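Side-chain contacts in phage-related protein (Bacillus cereus, PDB 4JG2), which is of unknown function but probably binds single-stranded DNA: residues R45-H50 and E120-H125; N82-A87 and L162-F167. All blocks are in the same frame, centred on the assembly; numbering follows the deposited sequence. Where two conformers were deposited one is given.

Contact 1 and contact 2 lie on opposite sides of the chain's centre, about 21 Å apart between their own centres, and share no element. In contact 1 (residues 45-50 with 120-125) a strand of the antiparallel four-stranded sheet meets the loop leading into strand 125-132 of that same sheet; the contact is partly buried and mostly polar, with paired hydroxyls and a bridging water. Contact 2 (residues 82-87 with 162-167) is buried and wholly apolar: helix 75-96 rests on strand 157-169, which belongs to the mixed sheet. Along the sequence the segments alternate, so that the chain crosses between the two regions repeatedly.

Contact 1 of 2, residues R45-H50 and E120-H125; sequences RLSYFH and EAYKGH
Ser47 and Tyr122 meet through their hydroxyls: OG of Ser47 lies 2.8 Å from OH of Tyr122, a hydrogen bond in which either could be the donor. The serine oxygen comes in at the edge of the phenol ring, near its plane. Serine is short and keeps its hydroxyl close to the strand, with OG anti to the backbone N (chi1 164°); tyrosine is long enough to carry its OH across from the loop, CG lying anti to the carbonyl carbon (chi1 -77°). Beside this pair, CE2 of Tyr48 approaches OH of Tyr122 at 3.6 Å, the two tyrosine side chains crossing at about a right angle. A second bridge runs through water: NH1 of Arg45 donates to water 1 over 2.9 Å, in the plane of the guanidinium, and the water donates in turn to O of Ala121 at 2.8 Å. CB of Ala121, only a methyl, fits close beside the guanidinium, 3.7 Å from NH1 of Arg45.

Farther out, Gly155 O at NE and Glu189 O at NH2 hold the Arg45 guanidinium in place with NH1 turned to the water. The ring of Tyr122 packs edge-to-face with Phe127 and touches Ser67 and Leu69 of the adjoining strand 63-71, while Tyr48 forms a cation-pi pair with Arg194. A type II turn from Tyr122 to His125 shapes the loop, and Gly124 suits its positive phi (71°). Strand and loop are thus joined by directional polar links: two hydroxyls of buried residues share one hydrogen bond, and the three guanidinium nitrogens divide theirs between two carbonyls and a bridging water.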
# COMPACT_ATOMS: atom_id res chain seq x y z
N ARG A 45 -0.65 1.06 10.22
CA ARG A 45 -1.80 1.96 10.36
C ARG A 45 -2.27 2.42 8.98
O ARG A 45 -1.45 2.59 8.08
CB ARG A 45 -1.44 3.16 11.24
CG ARG A 45 -2.64 3.90 11.79
CD ARG A 45 -2.24 5.01 12.74
NE ARG A 45 -3.41 5.65 13.35
CZ ARG A 45 -3.39 6.82 13.96
NH1 ARG A 45 -2.22 7.46 14.06
NH2 ARG A 45 -4.45 7.35 14.49
N LEU A 46 -3.58 2.61 8.81
CA LEU A 46 -4.13 3.05 7.52
C LEU A 46 -4.35 4.54 7.54
O LEU A 46 -4.99 5.10 8.46
CB LEU A 46 -5.46 2.33 7.25
CG LEU A 46 -5.44 0.82 7.36
CD1 LEU A 46 -6.76 0.25 6.93
CD2 LEU A 46 -4.31 0.19 6.56
N SER A 47 -3.89 5.22 6.47
CA SER A 47 -4.12 6.63 6.25
C SER A 47 -4.81 6.79 4.89
O SER A 47 -4.50 6.06 3.94
CB SER A 47 -2.78 7.40 6.27
OG SER A 47 -2.82 8.69 5.74
N TYR A 48 -5.72 7.76 4.77
CA TYR A 48 -6.39 8.01 3.52
C TYR A 48 -6.97 6.71 2.97
O TYR A 48 -6.77 6.33 1.79
CB TYR A 48 -5.50 8.75 2.50
CG TYR A 48 -4.95 10.04 3.02
CD1 TYR A 48 -5.76 11.04 3.49
CD2 TYR A 48 -3.60 10.26 3.01
CE1 TYR A 48 -5.22 12.25 3.90
CE2 TYR A 48 -3.07 11.43 3.45
CZ TYR A 48 -3.89 12.44 3.88
OH TYR A 48 -3.41 13.66 4.35
N PHE A 49 -7.77 6.05 3.80
CA PHE A 49 -8.33 4.78 3.43
C PHE A 49 -9.49 4.89 2.45
O PHE A 49 -10.55 5.42 2.76
CB PHE A 49 -8.79 4.04 4.71
CG PHE A 49 -9.47 2.77 4.44
CD1 PHE A 49 -8.82 1.66 4.02
CD2 PHE A 49 -10.83 2.75 4.59
CE1 PHE A 49 -9.63 0.45 3.80
CE2 PHE A 49 -11.57 1.70 4.35
CZ PHE A 49 -11.02 0.55 4.00
N HIS A 50 -9.28 4.29 1.28
CA HIS A 50 -10.28 4.23 0.22
C HIS A 50 -10.37 2.79 -0.25
O HIS A 50 -10.22 2.47 -1.42
CB HIS A 50 -9.98 5.19 -0.89
CG HIS A 50 -10.11 6.62 -0.47
ND1 HIS A 50 -11.31 7.19 -0.15
CD2 HIS A 50 -9.18 7.56 -0.25
CE1 HIS A 50 -11.11 8.43 0.24
NE2 HIS A 50 -9.82 8.68 0.22
N GLU A 120 1.54 14.32 12.15
CA GLU A 120 1.90 13.57 13.33
C GLU A 120 1.74 12.04 13.18
O GLU A 120 2.55 11.30 13.67
CB GLU A 120 1.25 14.14 14.57
CG GLU A 120 1.80 15.57 14.87
CD GLU A 120 3.32 15.75 15.15
OE1 GLU A 120 3.87 14.96 15.89
OE2 GLU A 120 3.90 16.78 14.69
N ALA A 121 0.73 11.57 12.41
CA ALA A 121 0.54 10.12 12.25
C ALA A 121 1.67 9.47 11.49
O ALA A 121 1.89 8.24 11.56
CB ALA A 121 -0.76 9.77 11.52
N TYR A 122 2.37 10.24 10.65
CA TYR A 122 3.44 9.77 9.80
C TYR A 122 4.81 9.77 10.53
O TYR A 122 5.75 9.16 10.03
CB TYR A 122 3.51 10.59 8.52
CG TYR A 122 2.46 10.25 7.47
CD1 TYR A 122 1.11 10.47 7.68
CD2 TYR A 122 2.81 9.72 6.23
CE1 TYR A 122 0.16 10.13 6.74
CE2 TYR A 122 1.85 9.40 5.28
CZ TYR A 122 0.55 9.62 5.54
OH TYR A 122 -0.40 9.30 4.57
N LYS A 123 4.92 10.52 11.63
CA LYS A 123 6.20 10.53 12.37
C LYS A 123 6.55 9.10 12.80
O LYS A 123 5.66 8.34 13.24
CB LYS A 123 6.16 11.48 13.55
CG LYS A 123 5.90 12.93 13.17
CD LYS A 123 6.89 13.52 12.13
CE LYS A 123 6.64 15.02 11.77
NZ LYS A 123 7.42 15.39 10.54
N GLY A 124 7.84 8.73 12.68
CA GLY A 124 8.25 7.43 13.05
C GLY A 124 7.79 6.30 12.14
O GLY A 124 7.93 5.14 12.52
N HIS A 125 7.34 6.63 10.94
CA HIS A 125 6.88 5.67 9.97
C HIS A 125 7.44 5.91 8.60
O HIS A 125 7.71 7.05 8.21
CB HIS A 125 5.32 5.75 9.85
CG HIS A 125 4.59 5.26 11.06
ND1 HIS A 125 4.52 5.96 12.22
CD2 HIS A 125 3.89 4.12 11.29
CE1 HIS A 125 3.84 5.27 13.11
NE2 HIS A 125 3.43 4.15 12.57
O HOH W 1 0.55 6.77 13.51

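Contact 2 of 2, residues N82-A87 and L162-F167; sequences NAAVDA and LNFYAF
Phe164 projects from its strand onto the helix and there meets Ala84 and Val85, the only side chains of residues 82-87 to touch it. All the side-chain contacts are apolar. CB of Ala84 lies 3.7 Å from CD1 of Phe164, and CG2 of Val85 lies 4.1 Å from CD2 of Phe164, so the consecutive helix residues meet the two ortho carbons of one ring. Both methyls approach obliquely. Phenylalanine suits the buried strand position because its flat apolar ring offers both of these carbons to the helix. Alanine suits its place because its side chain ends at CB, which lets the helix backbone come close to the strand: CA of Ala84 is 6.4 Å from CA of Phe164. Branched valine supplies a methyl for the ring; its chi1 of 168° sets CG2 anti to the carbonyl carbon, and this branch meets the phenyl while CG1 does not touch it.

The polar groups of the backbone serve the helix and the strand separately. Along the helix, N of Ala87 bonds to O of Ala83 at 2.9 Å; in the strand, Phe164 pairs with Thr36 through backbone hydrogen bonds, and its neighbours Asn163 and Tyr165 pair with Gly178 and Ala176.

Around the contact, Val38 of strand 37-39 touches both Ala84 and Phe164, Cys177 of strand 175-186 also packs on Phe164, and Pro109 touches Val85. Helix 75-96 thereby lies against the mixed sheet where strand 157-169 runs between its antiparallel partners 37-39 and 175-186.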
# COMPACT_ATOMS: atom_id res chain seq x y z
N ASN A 82 12.03 -3.78 0.93
CA ASN A 82 13.25 -3.48 0.21
C ASN A 82 13.60 -4.60 -0.77
O ASN A 82 13.94 -4.34 -1.93
CB ASN A 82 14.41 -3.22 1.14
CG ASN A 82 14.26 -1.95 1.93
OD1 ASN A 82 13.65 -1.00 1.49
ND2 ASN A 82 14.97 -1.90 3.05
N ALA A 83 13.48 -5.83 -0.33
CA ALA A 83 13.78 -7.02 -1.18
C ALA A 83 12.77 -7.11 -2.32
O ALA A 83 13.13 -7.40 -3.47
CB ALA A 83 13.71 -8.33 -0.36
N ALA A 84 11.49 -6.79 -2.07
CA ALA A 84 10.45 -6.85 -3.10
C ALA A 84 10.62 -5.78 -4.18
O ALA A 84 10.35 -6.03 -5.36
CB ALA A 84 9.07 -6.76 -2.47
N VAL A 85 11.08 -4.58 -3.77
CA VAL A 85 11.35 -3.53 -4.70
C VAL A 85 12.48 -3.94 -5.66
O VAL A 85 12.37 -3.75 -6.84
CB VAL A 85 11.61 -2.20 -3.97
CG1 VAL A 85 12.18 -1.13 -4.87
CG2 VAL A 85 10.32 -1.71 -3.31
N ASP A 86 13.55 -4.47 -5.08
CA ASP A 86 14.64 -5.00 -5.90
C ASP A 86 14.17 -6.11 -6.85
O ASP A 86 14.58 -6.17 -8.01
CB ASP A 86 15.83 -5.39 -5.06
CG ASP A 86 16.61 -4.19 -4.52
OD1 ASP A 86 16.67 -3.12 -5.19
OD2 ASP A 86 17.20 -4.35 -3.42
N ALA A 87 13.32 -7.02 -6.33
CA ALA A 87 12.80 -8.09 -7.18
C ALA A 87 11.93 -7.55 -8.30
O ALA A 87 11.96 -8.03 -9.43
CB ALA A 87 12.07 -9.14 -6.36
N LEU A 162 0.53 -6.31 -0.23
CA LEU A 162 1.10 -5.43 -1.22
C LEU A 162 1.85 -6.17 -2.29
O LEU A 162 2.52 -7.17 -1.99
CB LEU A 162 2.14 -4.52 -0.52
CG LEU A 162 1.66 -3.67 0.67
CD1 LEU A 162 2.86 -2.92 1.26
CD2 LEU A 162 0.51 -2.74 0.32
N ASN A 163 1.76 -5.73 -3.53
CA ASN A 163 2.57 -6.31 -4.59
C ASN A 163 3.27 -5.18 -5.28
O ASN A 163 2.71 -4.15 -5.61
CB ASN A 163 1.83 -7.20 -5.63
CG ASN A 163 2.80 -8.00 -6.59
OD1 ASN A 163 3.24 -9.16 -6.29
ND2 ASN A 163 3.07 -7.41 -7.78
N PHE A 164 4.54 -5.37 -5.47
CA PHE A 164 5.38 -4.36 -6.11
C PHE A 164 5.68 -4.73 -7.53
O PHE A 164 5.95 -5.90 -7.82
CB PHE A 164 6.68 -4.24 -5.27
CG PHE A 164 6.41 -3.69 -3.87
CD1 PHE A 164 6.15 -4.52 -2.78
CD2 PHE A 164 6.32 -2.34 -3.66
CE1 PHE A 164 5.88 -4.01 -1.52
CE2 PHE A 164 6.04 -1.81 -2.42
CZ PHE A 164 5.80 -2.66 -1.37
N TYR A 165 5.68 -3.73 -8.40
CA TYR A 165 5.87 -3.99 -9.81
C TYR A 165 6.47 -2.78 -10.51
O TYR A 165 6.19 -1.63 -10.18
CB TYR A 165 4.56 -4.43 -10.51
CG TYR A 165 3.45 -3.41 -10.46
CD1 TYR A 165 2.54 -3.35 -9.37
CD2 TYR A 165 3.26 -2.50 -11.47
CE1 TYR A 165 1.52 -2.44 -9.37
CE2 TYR A 165 2.24 -1.55 -11.43
CZ TYR A 165 1.40 -1.55 -10.38
OH TYR A 165 0.41 -0.60 -10.39
N ALA A 166 7.24 -3.01 -11.55
CA ALA A 166 7.81 -1.95 -12.39
C ALA A 166 6.72 -1.29 -13.17
O ALA A 166 5.78 -1.94 -13.65
CB ALA A 166 8.87 -2.49 -13.32
N PHE A 167 6.87 0.03 -13.40
CA PHE A 167 5.89 0.77 -14.20
C PHE A 167 6.57 1.93 -14.93
O PHE A 167 7.61 2.43 -14.52
CB PHE A 167 4.72 1.35 -13.33
CG PHE A 167 5.07 2.61 -12.62
CD1 PHE A 167 5.89 2.58 -11.50
CD2 PHE A 167 4.67 3.84 -13.10
CE1 PHE A 167 6.24 3.76 -10.86
CE2 PHE A 167 5.02 5.01 -12.50
CZ PHE A 167 5.87 4.95 -11.38